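Local coordinates for protein COBE (Pseudomonas aeruginosa, PDB 2W6K) that probably acts in the biosynthesis of cobalamin (vitamin B12), as a protein of the CbiG C-terminal family, at residues Arg28-Leu31 with Glu32-Gly36; Ala91-Leu94 with Arg95-Cys99; Arg126-Asp129 with Arg130-Ile133. One frame throughout, in Å; residues are numbered along the deposited sequence.

Interaction 1 of 3, residues Arg28-Leu31 with Glu32-Gly36; sequences RALL and ERTLG
T34 grips the carbonyl oxygen of L30 twice within helix 24-37, the helix of the beta-alpha-beta unit that runs from strand 12-18 to strand 47-51. The ordinary helical bond comes from T34 N, at 2.9 Å from L30 O. The hydroxyl adds a second bond, with T34 OG1 2.8 Å from L30 O. The two donors reach L30 O from opposite faces of its carbonyl plane, the hydroxyl 36° out of it. The T34 torsion explains this: OG1 lies beside its own backbone N (chi1 -58°), which turns it back along the helix. A buried hydroxyl is thus satisfied within its own helix. Three further i to i+4 bonds hold the backbone: E32 N to R28 O, R33 N to A29 O and L35 N to L31 O.

The apolar contact lies on another side of the helix. L31 and L35 run side by side and point the same way, with L31 CG 3.9 Å from L35 CD1. Both also touch L42, while L31 packs on I133 and L35 on L135 of strand 131-138.

The polar pair R28 and E32 is joined through water, not directly: R28 NE and E32 OE2 stand 4.8 Å apart. One water accepts from R28 NE at 3.0 Å and donates to E32 OE2 at 2.8 Å.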
ATOM      1  N   ARG A  28      -6.873   1.652 -10.838  1.00  9.55           N
ATOM      2  CA  ARG A  28      -7.513   0.334 -10.696  1.00  9.72           C
ATOM      3  C   ARG A  28      -6.859  -0.694 -11.618  1.00 10.53           C
ATOM      4  O   ARG A  28      -6.650  -1.834 -11.210  1.00  9.69           O
ATOM      5  CB  ARG A  28      -9.023   0.411 -10.972  1.00 10.30           C
ATOM      6  CG  ARG A  28      -9.692  -0.956 -10.819  1.00 11.98           C
ATOM      7  CD  ARG A  28     -11.179  -0.905 -11.103  1.00 11.65           C
ATOM      8  NE  ARG A  28     -11.438  -0.539 -12.493  1.00 14.60           N
ATOM      9  CZ  ARG A  28     -12.572   0.022 -12.919  1.00 17.83           C
ATOM     10  NH1 ARG A  28     -12.722   0.337 -14.200  1.00 21.42           N
ATOM     11  NH2 ARG A  28     -13.570   0.257 -12.078  1.00 14.56           N
ATOM     12  N   ALA A  29      -6.555  -0.288 -12.849  1.00  9.95           N
ATOM     13  CA  ALA A  29      -5.928  -1.225 -13.829  1.00 11.14           C
ATOM     14  C   ALA A  29      -4.537  -1.665 -13.362  1.00 10.75           C
ATOM     15  O   ALA A  29      -4.172  -2.836 -13.447  1.00 12.21           O
ATOM     16  CB  ALA A  29      -5.856  -0.624 -15.208  1.00 11.33           C
ATOM     17  N   LEU A  30      -3.779  -0.729 -12.818  1.00  9.94           N
ATOM     18  CA  LEU A  30      -2.468  -1.073 -12.334  1.00  9.70           C
ATOM     19  C   LEU A  30      -2.553  -1.947 -11.077  1.00  8.96           C
ATOM     20  O   LEU A  30      -1.766  -2.886 -10.913  1.00  8.41           O
ATOM     21  CB  LEU A  30      -1.647   0.167 -12.079  1.00  9.13           C
ATOM     22  CG  LEU A  30      -0.195  -0.080 -11.645  1.00 12.01           C
ATOM     23  CD1 LEU A  30       0.631  -0.851 -12.685  1.00 14.90           C
ATOM     24  CD2 LEU A  30       0.477   1.246 -11.370  1.00 12.87           C
ATOM     25  N   LEU A  31      -3.507  -1.628 -10.207  1.00  8.85           N
ATOM     26  CA  LEU A  31      -3.738  -2.403  -9.000  1.00  8.56           C
ATOM     27  C   LEU A  31      -4.099  -3.843  -9.374  1.00  8.82           C
ATOM     28  O   LEU A  31      -3.549  -4.783  -8.796  1.00  8.61           O
ATOM     29  CB  LEU A  31      -4.867  -1.778  -8.161  1.00  8.81           C
ATOM     30  CG  LEU A  31      -5.274  -2.468  -6.844  1.00  8.70           C
ATOM     31  CD1 LEU A  31      -4.088  -2.581  -5.867  1.00  9.46           C
ATOM     32  CD2 LEU A  31      -6.393  -1.705  -6.202  1.00  8.90           C
ATOM     33  N   GLU A  32      -5.013  -3.995 -10.330  1.00 10.56           N
ATOM     34  CA  GLU A  32      -5.458  -5.333 -10.774  1.00 11.93           C
ATOM     35  C   GLU A  32      -4.291  -6.143 -11.315  1.00 12.26           C
ATOM     36  O   GLU A  32      -4.155  -7.351 -11.016  1.00 12.62           O
ATOM     37  CB  GLU A  32      -6.517  -5.180 -11.854  1.00 13.07           C
ATOM     38  CG  GLU A  32      -7.882  -4.993 -11.326  1.00 18.82           C
ATOM     39  CD  GLU A  32      -8.917  -5.152 -12.436  1.00 23.59           C
ATOM     40  OE1 GLU A  32      -9.807  -6.025 -12.300  1.00 28.80           O
ATOM     41  OE2 GLU A  32      -8.810  -4.432 -13.448  1.00 26.88           O
ATOM     42  N   ARG A  33      -3.443  -5.496 -12.109  1.00 20.00           N
ATOM     43  CA  ARG A  33      -2.258  -6.145 -12.655  1.00 20.00           C
ATOM     44  C   ARG A  33      -1.315  -6.596 -11.542  1.00 20.00           C
ATOM     45  O   ARG A  33      -0.800  -7.713 -11.567  1.00 13.63           O
ATOM     46  CB  ARG A  33      -1.526  -5.205 -13.614  1.00 20.00           C
ATOM     47  CG  ARG A  33      -1.400  -5.740 -15.032  1.00 20.00           C
ATOM     48  CD  ARG A  33      -2.696  -5.567 -15.805  1.00 20.00           C
ATOM     49  NE  ARG A  33      -3.678  -6.594 -15.467  1.00 20.00           N
ATOM     50  CZ  ARG A  33      -4.994  -6.417 -15.522  1.00 20.00           C
ATOM     51  NH1 ARG A  33      -5.811  -7.409 -15.196  1.00 20.00           N
ATOM     52  NH2 ARG A  33      -5.492  -5.249 -15.903  1.00 20.00           N
ATOM     53  N   THR A  34      -1.096  -5.718 -10.570  1.00 12.43           N
ATOM     54  CA  THR A  34      -0.160  -5.989  -9.483  1.00 11.43           C
ATOM     55  C   THR A  34      -0.643  -7.156  -8.613  1.00 11.61           C
ATOM     56  O   THR A  34       0.134  -8.053  -8.257  1.00 11.72           O
ATOM     57  CB  THR A  34       0.056  -4.723  -8.631  1.00 11.06           C
ATOM     58  OG1 THR A  34       0.552  -3.663  -9.468  1.00 13.20           O
ATOM     59  CG2 THR A  34       1.090  -5.011  -7.562  1.00 13.46           C
ATOM     60  N   LEU A  35      -1.936  -7.149  -8.323  1.00 10.09           N
ATOM     61  CA  LEU A  35      -2.575  -8.223  -7.585  1.00 11.10           C
ATOM     62  C   LEU A  35      -2.460  -9.543  -8.347  1.00 10.87           C
ATOM     63  O   LEU A  35      -2.170 -10.573  -7.744  1.00 12.55           O
ATOM     64  CB  LEU A  35      -4.048  -7.897  -7.332  1.00 11.28           C
ATOM     65  CG  LEU A  35      -4.222  -6.866  -6.200  1.00 10.59           C
ATOM     66  CD1 LEU A  35      -5.617  -6.276  -6.282  1.00 11.42           C
ATOM     67  CD2 LEU A  35      -3.979  -7.399  -4.810  1.00 12.87           C
ATOM     68  N   GLY A  36      -2.696  -9.492  -9.654  1.00 11.43           N
ATOM     69  CA  GLY A  36      -2.648 -10.702 -10.523  1.00 12.19           C
ATOM     70  C   GLY A  36      -1.288 -11.363 -10.478  1.00 13.29           C
ATOM     71  O   GLY A  36      -1.177 -12.602 -10.389  1.00 12.35           O
TER
HETATM   72  O   HOH W   1      -9.635  -1.973 -14.407  1.00 31.54           O

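Interaction 2 of 3, residues Ala91-Leu94 with Arg95-Cys99; sequences AVAL and RETGC. With SO4 (sulfate ion), chain C.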
ATOM      1  N   ALA A  91      13.601   8.380  -6.816  1.00 20.79           N
ATOM      2  CA  ALA A  91      14.158   9.728  -6.775  1.00 20.43           C
ATOM      3  C   ALA A  91      13.081  10.804  -6.619  1.00 20.63           C
ATOM      4  O   ALA A  91      13.248  11.733  -5.827  1.00 20.70           O
ATOM      5  CB  ALA A  91      15.000   9.990  -8.028  1.00 20.23           C
ATOM      6  N   VAL A  92      11.989  10.691  -7.383  1.00 20.28           N
ATOM      7  CA  VAL A  92      10.853  11.620  -7.253  1.00 20.75           C
ATOM      8  C   VAL A  92      10.261  11.580  -5.833  1.00 20.90           C
ATOM      9  O   VAL A  92      10.099  12.633  -5.199  1.00 21.42           O
ATOM     10  CB  VAL A  92       9.741  11.341  -8.322  1.00 20.47           C
ATOM     11  CG1 VAL A  92       8.490  12.187  -8.063  1.00 20.89           C
ATOM     12  CG2 VAL A  92      10.298  11.573  -9.751  1.00 22.09           C
ATOM     13  N   ALA A  93       9.953  10.379  -5.333  1.00 21.04           N
ATOM     14  CA  ALA A  93       9.390  10.244  -3.981  1.00 21.35           C
ATOM     15  C   ALA A  93      10.326  10.870  -2.951  1.00 21.45           C
ATOM     16  O   ALA A  93       9.893  11.663  -2.110  1.00 22.45           O
ATOM     17  CB  ALA A  93       9.123   8.769  -3.631  1.00 20.91           C
ATOM     18  N   LEU A  94      11.603  10.526  -3.016  1.00 22.59           N
ATOM     19  CA  LEU A  94      12.545  11.006  -2.008  1.00 23.35           C
ATOM     20  C   LEU A  94      12.561  12.545  -1.996  1.00 24.08           C
ATOM     21  O   LEU A  94      12.439  13.164  -0.923  1.00 23.80           O
ATOM     22  CB  LEU A  94      13.936  10.393  -2.221  1.00 23.45           C
ATOM     23  CG  LEU A  94      15.037  10.497  -1.144  1.00 24.48           C
ATOM     24  CD1 LEU A  94      15.671  11.868  -1.097  1.00 24.01           C
ATOM     25  CD2 LEU A  94      14.555  10.104   0.248  1.00 28.53           C
ATOM     26  N   ARG A  95      12.664  13.138  -3.194  1.00 25.11           N
ATOM     27  CA  ARG A  95      12.746  14.592  -3.376  1.00 26.54           C
ATOM     28  C   ARG A  95      11.516  15.277  -2.829  1.00 26.79           C
ATOM     29  O   ARG A  95      11.627  16.261  -2.097  1.00 27.49           O
ATOM     30  CB  ARG A  95      12.898  14.967  -4.860  1.00 26.46           C
ATOM     31  CG  ARG A  95      13.339  16.434  -5.096  1.00 28.42           C
ATOM     32  CD  ARG A  95      12.614  17.161  -6.251  1.00 30.32           C
ATOM     33  NE  ARG A  95      11.819  16.281  -7.108  1.00 33.65           N
ATOM     34  CZ  ARG A  95      11.001  16.695  -8.075  1.00 33.69           C
ATOM     35  NH1 ARG A  95      10.861  17.988  -8.336  0.70 33.99           N
ATOM     36  NH2 ARG A  95      10.309  15.807  -8.782  0.70 34.14           N
ATOM     37  N   GLU A  96      10.345  14.737  -3.170  1.00 27.13           N
ATOM     38  CA  GLU A  96       9.058  15.358  -2.839  1.00 27.04           C
ATOM     39  C   GLU A  96       8.560  15.117  -1.408  1.00 26.67           C
ATOM     40  O   GLU A  96       7.883  15.980  -0.837  1.00 26.63           O
ATOM     41  CB  GLU A  96       7.981  14.907  -3.845  1.00 28.00           C
ATOM     42  CG  GLU A  96       8.284  15.300  -5.294  1.00 29.14           C
ATOM     43  CD  GLU A  96       8.335  16.807  -5.492  0.70 32.69           C
ATOM     44  OE1 GLU A  96       7.292  17.476  -5.309  0.70 34.23           O
ATOM     45  OE2 GLU A  96       9.419  17.324  -5.834  0.70 34.58           O
ATOM     46  N   THR A  97       8.897  13.959  -0.831  1.00 25.57           N
ATOM     47  CA  THR A  97       8.232  13.509   0.388  1.00 24.71           C
ATOM     48  C   THR A  97       9.171  13.208   1.559  1.00 24.25           C
ATOM     49  O   THR A  97       8.731  13.216   2.718  1.00 24.51           O
ATOM     50  CB  THR A  97       7.393  12.241   0.106  1.00 24.59           C
ATOM     51  OG1 THR A  97       8.274  11.131  -0.083  1.00 23.40           O
ATOM     52  CG2 THR A  97       6.539  12.416  -1.139  1.00 25.92           C
ATOM     53  N   GLY A  98      10.443  12.933   1.263  1.00 22.51           N
ATOM     54  CA  GLY A  98      11.407  12.471   2.270  1.00 22.39           C
ATOM     55  C   GLY A  98      11.436  10.957   2.415  1.00 21.84           C
ATOM     56  O   GLY A  98      12.282  10.398   3.133  1.00 22.31           O
ATOM     57  N   CYS A  99      10.509  10.295   1.719  1.00 20.59           N
ATOM     58  CA  CYS A  99      10.337   8.837   1.785  1.00 19.77           C
ATOM     59  C   CYS A  99      10.772   8.263   0.445  1.00 18.47           C
ATOM     60  O   CYS A  99      10.393   8.804  -0.600  1.00 18.53           O
ATOM     61  CB  CYS A  99       8.856   8.516   2.048  1.00 20.32           C
ATOM     62  SG  CYS A  99       8.282   6.842   1.618  1.00 21.43           S
TER
HETATM   63  S   SO4 C1141      11.936   7.334  -9.940  1.00 22.41           S
HETATM   64  O1  SO4 C1141      11.956   6.844 -11.315  1.00 24.91           O
HETATM   65  O2  SO4 C1141      10.777   6.746  -9.246  1.00 19.61           O
HETATM   66  O3  SO4 C1141      11.892   8.775  -9.824  1.00 21.58           O
HETATM   67  O4  SO4 C1141      13.158   6.885  -9.264  1.00 22.09           O
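A93 and T97 meet at the C-terminal end of the short helix 91-97, where the chain turns into a loop. Backbone bonds come first. R95 N bonds to A91 O, E96 N to V92 O and T97 N to A93 O. G98 N then bonds to L94 O at 3.0 Å. G98 is the first residue to leave the helix, with a positive phi of 89°. A weaker CH...O contact joins L94 CA to C99 O at 3.4 Å.

Side-chain hydroxyl bonds reinforce this end. T97 OG1 sits between its own backbone N and carbonyl carbon (chi1 73°). There it donates to A93 O at 2.6 Å, 48° out of the carbonyl plane. T97 N meets the same oxygen nearly along the C=O direction, so two bonds grip it. T97 OG1 also accepts from C99 N at 3.0 Å, which makes an ST turn.

Charged groups line the outer surface. R95 bends back over E96, whose CD lies 3.7 Å above the centre of the guanidinium plane. R95 NE is 2.9 Å from E96 OE2, but this salt bridge rests on charge alone, as no N-H points at the oxygen. The V92 side chain runs obliquely to both, its CG1 4.1 Å from R95 NH2.

At the first turn, A91 N bonds to sulfate O4 at 2.9 Å and V92 N to sulfate O3. S90 OG also binds this ion, probably a crystallisation component, and bonds to A93 N. The chemistry implies an N-terminal helix end that can hold an anion through backbone N-H groups, probably aided by the helix dipole, and a C-terminal end where one threonine hydroxyl, both donor and acceptor, adds to the backbone bonds.

Interaction 3 of 3, residues Arg126-Asp129 with Arg130-Ile133; sequences RSDD and RASI
D128 turns its carboxylate inward across the hairpin bend because its CG lies between the backbone N and the carbonyl carbon (chi1 60°). This places D128 OD1 where two backbone N-H groups converge. R130 N is 2.9 Å from D128 OD1, on the anti side and 30° out of the carboxylate plane. A131 N is also 2.9 Å from D128 OD1 and comes nearly along its C-O axis. The bond from R130 N, two residues on, makes an Asx turn, and A131 N adds a second bond to the same oxygen. The main chain of D128 closes the same bend, with D128 N bonded to A131 O.

Serine torsions set up the next contact. S127 and S132 each keep OG beside their own backbone N, and they form a non-hydrogen-bonded antiparallel pair. Their side chains rise on the same face of the sheet. S127 OG and S132 OG meet at 2.6 Å, and either could donate.

Further along, R126 and I133 form a hydrogen-bonded pair. I133 N is 2.8 Å from R126 O, and R126 N reaches I133 O at 2.9 Å.

This beta hairpin joins strands 119-127 and 131-138. Strand 12-18 flanks 131-138 on its other edge. Helix 24-37 packs on the face bearing R126 and I133; there R126 forms a salt bridge with E37, and H26 bonds to D128 OD2.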
ATOM      1  N   ARG A 126       5.188  -2.467  -8.394  1.00 12.67           N
ATOM      2  CA  ARG A 126       4.987  -2.423  -9.853  1.00 14.27           C
ATOM      3  C   ARG A 126       4.739  -0.966 -10.257  1.00 14.53           C
ATOM      4  O   ARG A 126       3.975  -0.225  -9.604  1.00 12.75           O
ATOM      5  CB  ARG A 126       3.844  -3.347 -10.259  1.00 13.99           C
ATOM      6  CG  ARG A 126       3.555  -3.380 -11.774  1.00 16.34           C
ATOM      7  CD  ARG A 126       2.486  -4.426 -12.115  1.00 18.26           C
ATOM      8  NE  ARG A 126       2.286  -4.535 -13.562  0.80 24.12           N
ATOM      9  CZ  ARG A 126       3.030  -5.267 -14.391  0.80 27.58           C
ATOM     10  NH1 ARG A 126       4.061  -5.976 -13.944  0.80 27.63           N
ATOM     11  NH2 ARG A 126       2.742  -5.279 -15.695  0.80 27.86           N
ATOM     12  N   SER A 127       5.392  -0.540 -11.332  1.00 15.30           N
ATOM     13  CA  SER A 127       5.396   0.867 -11.706  1.00 17.17           C
ATOM     14  C   SER A 127       5.049   1.067 -13.182  1.00 18.56           C
ATOM     15  O   SER A 127       5.407   0.230 -14.028  1.00 18.37           O
ATOM     16  CB  SER A 127       6.797   1.439 -11.468  1.00 17.43           C
ATOM     17  OG  SER A 127       7.151   1.326 -10.098  1.00 19.95           O
ATOM     18  N   ASP A 128       4.300   2.129 -13.464  1.00 19.39           N
ATOM     19  CA  ASP A 128       4.313   2.725 -14.811  1.00 20.65           C
ATOM     20  C   ASP A 128       4.761   4.168 -14.698  1.00 21.70           C
ATOM     21  O   ASP A 128       5.340   4.574 -13.692  1.00 23.06           O
ATOM     22  CB  ASP A 128       3.002   2.500 -15.577  1.00 21.60           C
ATOM     23  CG  ASP A 128       1.784   3.093 -14.881  1.00 19.00           C
ATOM     24  OD1 ASP A 128       1.931   4.123 -14.229  1.00 17.12           O
ATOM     25  OD2 ASP A 128       0.682   2.513 -15.016  1.00 21.94           O
ATOM     26  N   ASP A 129       4.523   4.978 -15.720  1.00 22.64           N
ATOM     27  CA  ASP A 129       5.056   6.328 -15.674  1.00 23.30           C
ATOM     28  C   ASP A 129       4.190   7.314 -14.835  1.00 22.20           C
ATOM     29  O   ASP A 129       4.647   8.400 -14.414  1.00 24.18           O
ATOM     30  CB  ASP A 129       5.360   6.731 -17.116  0.60 23.86           C
ATOM     31  CG  ASP A 129       6.071   5.592 -17.873  0.60 25.32           C
ATOM     32  OD1 ASP A 129       7.299   5.425 -17.699  0.60 24.75           O
ATOM     33  OD2 ASP A 129       5.401   4.812 -18.596  0.60 30.26           O
ATOM     34  N   ARG A 130       2.984   6.868 -14.470  1.00 20.38           N
ATOM     35  CA  ARG A 130       2.132   7.715 -13.668  0.50 19.76           C
ATOM     36  C   ARG A 130       1.914   7.212 -12.238  1.00 18.05           C
ATOM     37  O   ARG A 130       1.636   8.009 -11.355  1.00 18.87           O
ATOM     38  CB  ARG A 130       0.827   8.065 -14.398  0.50 20.06           C
ATOM     39  CG  ARG A 130       1.050   8.865 -15.713  0.50 23.06           C
ATOM     40  CD  ARG A 130       1.272  10.361 -15.463  0.50 25.44           C
ATOM     41  NE  ARG A 130       1.867  11.064 -16.604  0.50 28.02           N
ATOM     42  CZ  ARG A 130       2.981  11.792 -16.548  0.50 28.50           C
ATOM     43  NH1 ARG A 130       3.643  11.940 -15.408  0.50 29.42           N
ATOM     44  NH2 ARG A 130       3.435  12.394 -17.639  0.50 30.70           N
ATOM     45  N   ALA A 131       2.116   5.919 -11.986  1.00 16.31           N
ATOM     46  CA  ALA A 131       1.840   5.388 -10.631  1.00 13.21           C
ATOM     47  C   ALA A 131       2.691   4.179 -10.254  1.00 11.77           C
ATOM     48  O   ALA A 131       3.219   3.478 -11.111  1.00 10.96           O
ATOM     49  CB  ALA A 131       0.369   5.026 -10.537  1.00 13.37           C
ATOM     50  N   SER A 132       2.784   3.898  -8.946  1.00 10.68           N
ATOM     51  CA  SER A 132       3.448   2.698  -8.475  1.00 10.47           C
ATOM     52  C   SER A 132       2.531   2.071  -7.430  1.00  8.60           C
ATOM     53  O   SER A 132       1.903   2.795  -6.666  1.00  9.27           O
ATOM     54  CB  SER A 132       4.779   3.004  -7.788  1.00 12.05           C
ATOM     55  OG  SER A 132       5.828   3.132  -8.755  1.00 16.43           O
ATOM     56  N   ILE A 133       2.479   0.748  -7.420  1.00  9.13           N
ATOM     57  CA  ILE A 133       1.667   0.045  -6.427  1.00  9.08           C
ATOM     58  C   ILE A 133       2.481  -1.071  -5.762  1.00  8.69           C
ATOM     59  O   ILE A 133       3.235  -1.808  -6.424  1.00  8.36           O
ATOM     60  CB  ILE A 133       0.341  -0.486  -7.043  1.00  9.27           C
ATOM     61  CG1 ILE A 133      -0.485   0.706  -7.580  1.00 11.69           C
ATOM     62  CG2 ILE A 133      -0.445  -1.303  -6.008  1.00 10.02           C
ATOM     63  CD1 ILE A 133      -1.901   0.419  -7.995  1.00 12.39           C
TER

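In the fold
The three contacts follow one another along the chain, and none nests in or crosses another. Interaction 1 lies within helix 24-37, between strands 12-18 and 47-51. Interaction 2 comes later, on helix 91-97 and the turn before helix 102-115. Interaction 3 closes the hairpin of strands 119-127 and 131-138. Each joins consecutive segments; interaction 3 closes the tight turn between two strands, while interactions 1 and 2 lie along helices. Interactions 1 and 3 touch: T34 OG1 packs 3.4 Å from R126 CD, and L30 CD2 lies 3.5 Å from A131 O. This joins the helix to the sheet. Interaction 2 stays apart, its nearest atoms about 8 Å from interaction 3 and about 14 Å from interaction 1.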